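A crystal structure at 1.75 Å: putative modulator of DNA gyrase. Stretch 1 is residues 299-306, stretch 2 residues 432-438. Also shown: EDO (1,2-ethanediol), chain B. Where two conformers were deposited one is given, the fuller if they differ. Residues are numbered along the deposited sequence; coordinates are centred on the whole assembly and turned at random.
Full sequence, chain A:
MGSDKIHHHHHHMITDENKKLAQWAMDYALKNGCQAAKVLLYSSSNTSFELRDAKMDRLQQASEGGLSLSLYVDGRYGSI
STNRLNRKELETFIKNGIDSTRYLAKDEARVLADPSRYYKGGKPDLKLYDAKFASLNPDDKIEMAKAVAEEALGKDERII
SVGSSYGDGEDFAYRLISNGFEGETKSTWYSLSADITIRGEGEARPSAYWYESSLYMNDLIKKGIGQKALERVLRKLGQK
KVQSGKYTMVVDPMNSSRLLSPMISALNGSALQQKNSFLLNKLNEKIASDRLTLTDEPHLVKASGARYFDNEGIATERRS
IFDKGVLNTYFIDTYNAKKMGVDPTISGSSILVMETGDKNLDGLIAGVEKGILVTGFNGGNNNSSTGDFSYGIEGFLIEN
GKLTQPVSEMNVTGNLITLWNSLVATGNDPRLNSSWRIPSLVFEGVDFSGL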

ATOM      1  N   HIS A 299      -1.458 -29.368   4.309  1.00 34.10           N
ATOM      2  CA  HIS A 299      -2.197 -30.329   3.494  1.00 35.05           C
ATOM      3  C   HIS A 299      -3.665 -30.494   3.907  1.00 34.50           C
ATOM      4  O   HIS A 299      -4.332 -31.427   3.471  1.00 34.94           O
ATOM      5  CB  HIS A 299      -1.472 -31.656   3.468  1.00 34.93           C
ATOM      6  CG  HIS A 299      -0.067 -31.570   2.979  1.00 35.86           C
ATOM      7  ND1 HIS A 299       0.909 -32.495   3.302  1.00 37.52           N
ATOM      8  CD2 HIS A 299       0.543 -30.629   2.192  1.00 36.76           C
ATOM      9  CE1 HIS A 299       2.052 -32.147   2.712  1.00 36.57           C
ATOM     10  NE2 HIS A 299       1.859 -31.001   2.054  1.00 33.98           N
ATOM     11  N   LEU A 300      -4.159 -29.619   4.751  1.00 34.87           N
ATOM     12  CA  LEU A 300      -5.598 -29.636   5.143  1.00 34.62           C
ATOM     13  C   LEU A 300      -6.508 -29.371   3.959  1.00 37.78           C
ATOM     14  O   LEU A 300      -6.367 -28.399   3.234  1.00 34.94           O
ATOM     15  CB  LEU A 300      -5.881 -28.622   6.260  1.00 34.06           C
ATOM     16  CG  LEU A 300      -5.028 -28.758   7.512  1.00 36.38           C
ATOM     17  CD1 LEU A 300      -5.423 -27.711   8.484  1.00 36.17           C
ATOM     18  CD2 LEU A 300      -5.176 -30.141   8.100  1.00 40.45           C
ATOM     19  N   VAL A 301      -7.488 -30.260   3.759  1.00 36.31           N
ATOM     20  CA  VAL A 301      -8.407 -30.119   2.650  1.00 35.31           C
ATOM     21  C   VAL A 301      -9.463 -29.061   2.901  1.00 35.74           C
ATOM     22  O   VAL A 301      -9.965 -28.913   4.042  1.00 37.00           O
ATOM     23  CB  VAL A 301      -9.036 -31.534   2.366  1.00 36.83           C
ATOM     24  CG1 VAL A 301     -10.128 -31.478   1.361  1.00 38.61           C
ATOM     25  CG2 VAL A 301      -7.930 -32.481   1.909  1.00 39.96           C
ATOM     26  N   LYS A 302      -9.791 -28.319   1.839  1.00 34.72           N
ATOM     27  CA  LYS A 302     -10.701 -27.218   1.806  1.00 33.92           C
ATOM     28  C   LYS A 302     -10.306 -26.147   2.838  1.00 40.46           C
ATOM     29  O   LYS A 302     -11.175 -25.520   3.423  1.00 42.78           O
ATOM     30  CB  LYS A 302     -12.177 -27.638   2.147  1.00 35.64           C
ATOM     31  CG  LYS A 302     -12.848 -28.577   1.191  1.00 46.66           C
ATOM     32  CD  LYS A 302     -14.357 -28.598   1.407  1.00 44.40           C
ATOM     33  CE  LYS A 302     -15.052 -29.396   0.287  1.00 56.88           C
ATOM     34  NZ  LYS A 302     -16.548 -29.629   0.528  1.00 52.30           N
ATOM     35  N   ALA A 303      -9.022 -25.910   3.021  1.00 34.57           N
ATOM     36  CA  ALA A 303      -8.535 -25.001   4.072  1.00 33.72           C
ATOM     37  C   ALA A 303      -7.783 -23.848   3.422  1.00 35.83           C
ATOM     38  O   ALA A 303      -6.876 -24.101   2.614  1.00 33.96           O
ATOM     39  CB  ALA A 303      -7.649 -25.718   4.979  1.00 35.56           C
ATOM     40  N   SER A 304      -8.099 -22.621   3.805  1.00 36.11           N
ATOM     41  CA  SER A 304      -7.374 -21.435   3.317  1.00 33.55           C
ATOM     42  C   SER A 304      -5.909 -21.566   3.724  1.00 35.26           C
ATOM     43  O   SER A 304      -5.604 -21.856   4.862  1.00 35.40           O
ATOM     44  CB  SER A 304      -7.946 -20.179   3.937  1.00 37.06           C
ATOM     45  OG  SER A 304      -7.271 -19.026   3.406  1.00 39.92           O
ATOM     46  N   GLY A 305      -5.001 -21.409   2.760  1.00 33.86           N
ATOM     47  CA  GLY A 305      -3.575 -21.567   3.015  1.00 32.22           C
ATOM     48  C   GLY A 305      -2.959 -22.853   2.520  1.00 33.33           C
ATOM     49  O   GLY A 305      -1.731 -23.001   2.401  1.00 32.77           O
ATOM     50  N   ALA A 306      -3.798 -23.860   2.264  1.00 34.05           N
ATOM     51  CA  ALA A 306      -3.266 -25.168   1.929  1.00 33.39           C
ATOM     52  C   ALA A 306      -2.556 -25.161   0.567  1.00 31.58           C
ATOM     53  O   ALA A 306      -2.980 -24.472  -0.367  1.00 32.75           O
ATOM     54  CB  ALA A 306      -4.385 -26.198   1.934  1.00 34.75           C
ATOM     55  N   LEU A 432     -11.296 -20.769  11.768  1.00 41.47           N
ATOM     56  CA  LEU A 432     -10.891 -21.756  10.761  1.00 39.87           C
ATOM     57  C   LEU A 432     -10.844 -21.262   9.325  1.00 41.60           C
ATOM     58  O   LEU A 432     -10.225 -21.909   8.479  1.00 43.57           O
ATOM     59  CB  LEU A 432     -11.758 -22.983  10.860  1.00 41.13           C
ATOM     60  CG  LEU A 432     -11.759 -23.682  12.225  1.00 40.41           C
ATOM     61  CD1 LEU A 432     -12.712 -24.864  12.230  1.00 49.30           C
ATOM     62  CD2 LEU A 432     -10.365 -24.084  12.646  1.00 41.82           C
ATOM     63  N   ASN A 433     -11.479 -20.136   9.031  0.50 39.69           N
ATOM     64  CA  ASN A 433     -11.458 -19.602   7.668  0.50 38.70           C
ATOM     65  C   ASN A 433     -10.195 -18.757   7.402  0.50 38.83           C
ATOM     66  O   ASN A 433      -9.990 -18.239   6.293  0.50 37.57           O
ATOM     67  CB  ASN A 433     -12.775 -18.846   7.394  0.50 37.30           C
ATOM     68  CG  ASN A 433     -14.005 -19.763   7.403  0.50 37.21           C
ATOM     69  OD1 ASN A 433     -14.993 -19.534   8.135  0.50 38.36           O
ATOM     70  ND2 ASN A 433     -13.974 -20.777   6.566  0.50 27.02           N
ATOM     71  N   SER A 434      -9.330 -18.653   8.419  1.00 42.73           N
ATOM     72  CA  SER A 434      -8.033 -18.010   8.291  1.00 41.19           C
ATOM     73  C   SER A 434      -6.946 -19.080   8.066  1.00 35.85           C
ATOM     74  O   SER A 434      -7.055 -20.147   8.568  1.00 36.38           O
ATOM     75  CB  SER A 434      -7.706 -17.290   9.624  1.00 41.14           C
ATOM     76  OG  SER A 434      -6.457 -16.630   9.521  1.00 36.60           O
ATOM     77  N   SER A 435      -5.872 -18.733   7.378  1.00 36.40           N
ATOM     78  CA  SER A 435      -4.661 -19.554   7.387  1.00 37.23           C
ATOM     79  C   SER A 435      -3.892 -19.576   8.712  1.00 34.41           C
ATOM     80  O   SER A 435      -2.998 -20.419   8.889  1.00 37.31           O
ATOM     81  CB  SER A 435      -3.731 -19.185   6.239  1.00 41.08           C
ATOM     82  OG  SER A 435      -3.282 -17.847   6.428  1.00 44.60           O
ATOM     83  N   TRP A 436      -4.248 -18.645   9.604  0.50 35.02           N
ATOM     84  CA  TRP A 436      -3.788 -18.557  11.002  0.50 31.57           C
ATOM     85  C   TRP A 436      -4.910 -19.160  11.888  0.50 31.96           C
ATOM     86  O   TRP A 436      -5.880 -18.469  12.156  0.50 33.93           O
ATOM     87  CB  TRP A 436      -3.609 -17.085  11.417  0.50 31.73           C
ATOM     88  CG  TRP A 436      -2.523 -16.339  10.641  0.50 30.45           C
ATOM     89  CD1 TRP A 436      -2.614 -15.820   9.382  0.50 40.26           C
ATOM     90  CD2 TRP A 436      -1.200 -16.061  11.095  0.50 34.47           C
ATOM     91  NE1 TRP A 436      -1.418 -15.241   9.019  0.50 41.64           N
ATOM     92  CE2 TRP A 436      -0.531 -15.378  10.057  0.50 37.71           C
ATOM     93  CE3 TRP A 436      -0.496 -16.336  12.276  0.50 34.50           C
ATOM     94  CZ2 TRP A 436       0.794 -14.964  10.172  0.50 33.35           C
ATOM     95  CZ3 TRP A 436       0.816 -15.904  12.388  0.50 34.39           C
ATOM     96  CH2 TRP A 436       1.446 -15.224  11.341  0.50 37.24           C
ATOM     97  N   ARG A 437      -4.809 -20.426  12.295  1.00 32.19           N
ATOM     98  CA  ARG A 437      -5.860 -21.020  13.135  1.00 31.97           C
ATOM     99  C   ARG A 437      -5.379 -20.960  14.583  1.00 33.10           C
ATOM    100  O   ARG A 437      -4.858 -21.928  15.143  1.00 33.29           O
ATOM    101  CB  ARG A 437      -6.041 -22.443  12.648  1.00 31.62           C
ATOM    102  CG  ARG A 437      -6.635 -22.585  11.268  1.00 32.23           C
ATOM    103  CD  ARG A 437      -6.881 -23.999  10.869  1.00 39.07           C
ATOM    104  NE  ARG A 437      -7.587 -24.011   9.586  1.00 38.37           N
ATOM    105  CZ  ARG A 437      -8.374 -24.975   9.170  1.00 40.73           C
ATOM    106  NH1 ARG A 437      -8.546 -26.067   9.891  1.00 36.25           N
ATOM    107  NH2 ARG A 437      -8.958 -24.872   7.991  1.00 40.91           N
ATOM    108  N   ILE A 438      -5.549 -19.790  15.165  1.00 32.85           N
ATOM    109  CA  ILE A 438      -5.062 -19.472  16.494  1.00 34.14           C
ATOM    110  C   ILE A 438      -6.261 -19.107  17.374  1.00 33.27           C
ATOM    111  O   ILE A 438      -6.998 -18.167  17.055  1.00 34.05           O
ATOM    112  CB  ILE A 438      -4.125 -18.235  16.445  1.00 34.76           C
ATOM    113  CG1 ILE A 438      -3.085 -18.374  15.301  1.00 33.57           C
ATOM    114  CG2 ILE A 438      -3.485 -18.016  17.772  1.00 34.83           C
ATOM    115  CD1 ILE A 438      -2.227 -19.563  15.308  1.00 33.19           C
TER
HETATM  116  C1  EDO B 440      -6.207 -21.588  -0.704  1.00 34.22           C
HETATM  117  O1  EDO B 440      -6.301 -20.464   0.147  1.00 27.25           O
HETATM  118  C2  EDO B 440      -4.850 -21.617  -1.358  1.00 33.53           C
HETATM  119  O2  EDO B 440      -3.799 -21.868  -0.424  1.00 25.65           O
HETATM  120  O   HOH W   1      -7.200 -22.412   7.043  1.00 20.24           O
HETATM  121  O   HOH W   2     -10.185 -22.379   5.730  1.00 23.25           O

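The two stretches, at least 129 residues apart in sequence where they touch, meet through a small contact that buries 244 Å² and contains no direct hydrogen bond; water supplies the polar links. Stretch 1 folds through two successive type II turns, L300 to A303 and A303 to A306, the second closed by A306 N to A303 O at 3.1 Å. S304, in this second turn, contributes the most surface. Its CB lies 3.7 Å from N433 O, while its carbonyl oxygen lies against S435, with S304 O 3.5 Å from S435 CB and also 3.5 Å from S435 CA in a CA-H...O contact. The nearest CA atoms across the stretches are those of G305 and S435, 4.9 Å apart. A CB on G305 would clash with S435 CB, and the backbone angles there independently call for glycine.

The CA-to-CB bond of R437, in the short strand 436-437, points toward stretch 1, and its guanidinium reaches L300 and A303. L300 CD1 covers one face of the guanidinium, 3.8 Å from R437 NH1, and A303 CB approaches R437 NH2 obliquely at 3.4 Å, so the flat cation packs against aliphatic groups. R437 NE donates to water 1 (3.0 Å), which lies 2.8 Å from S304 O and 2.7 Å from S434 O, within hydrogen-bonding geometry of both carbonyls. Water 2 provides a second bridge, accepting from S304 N and donating to L432 O, each at 2.8 Å.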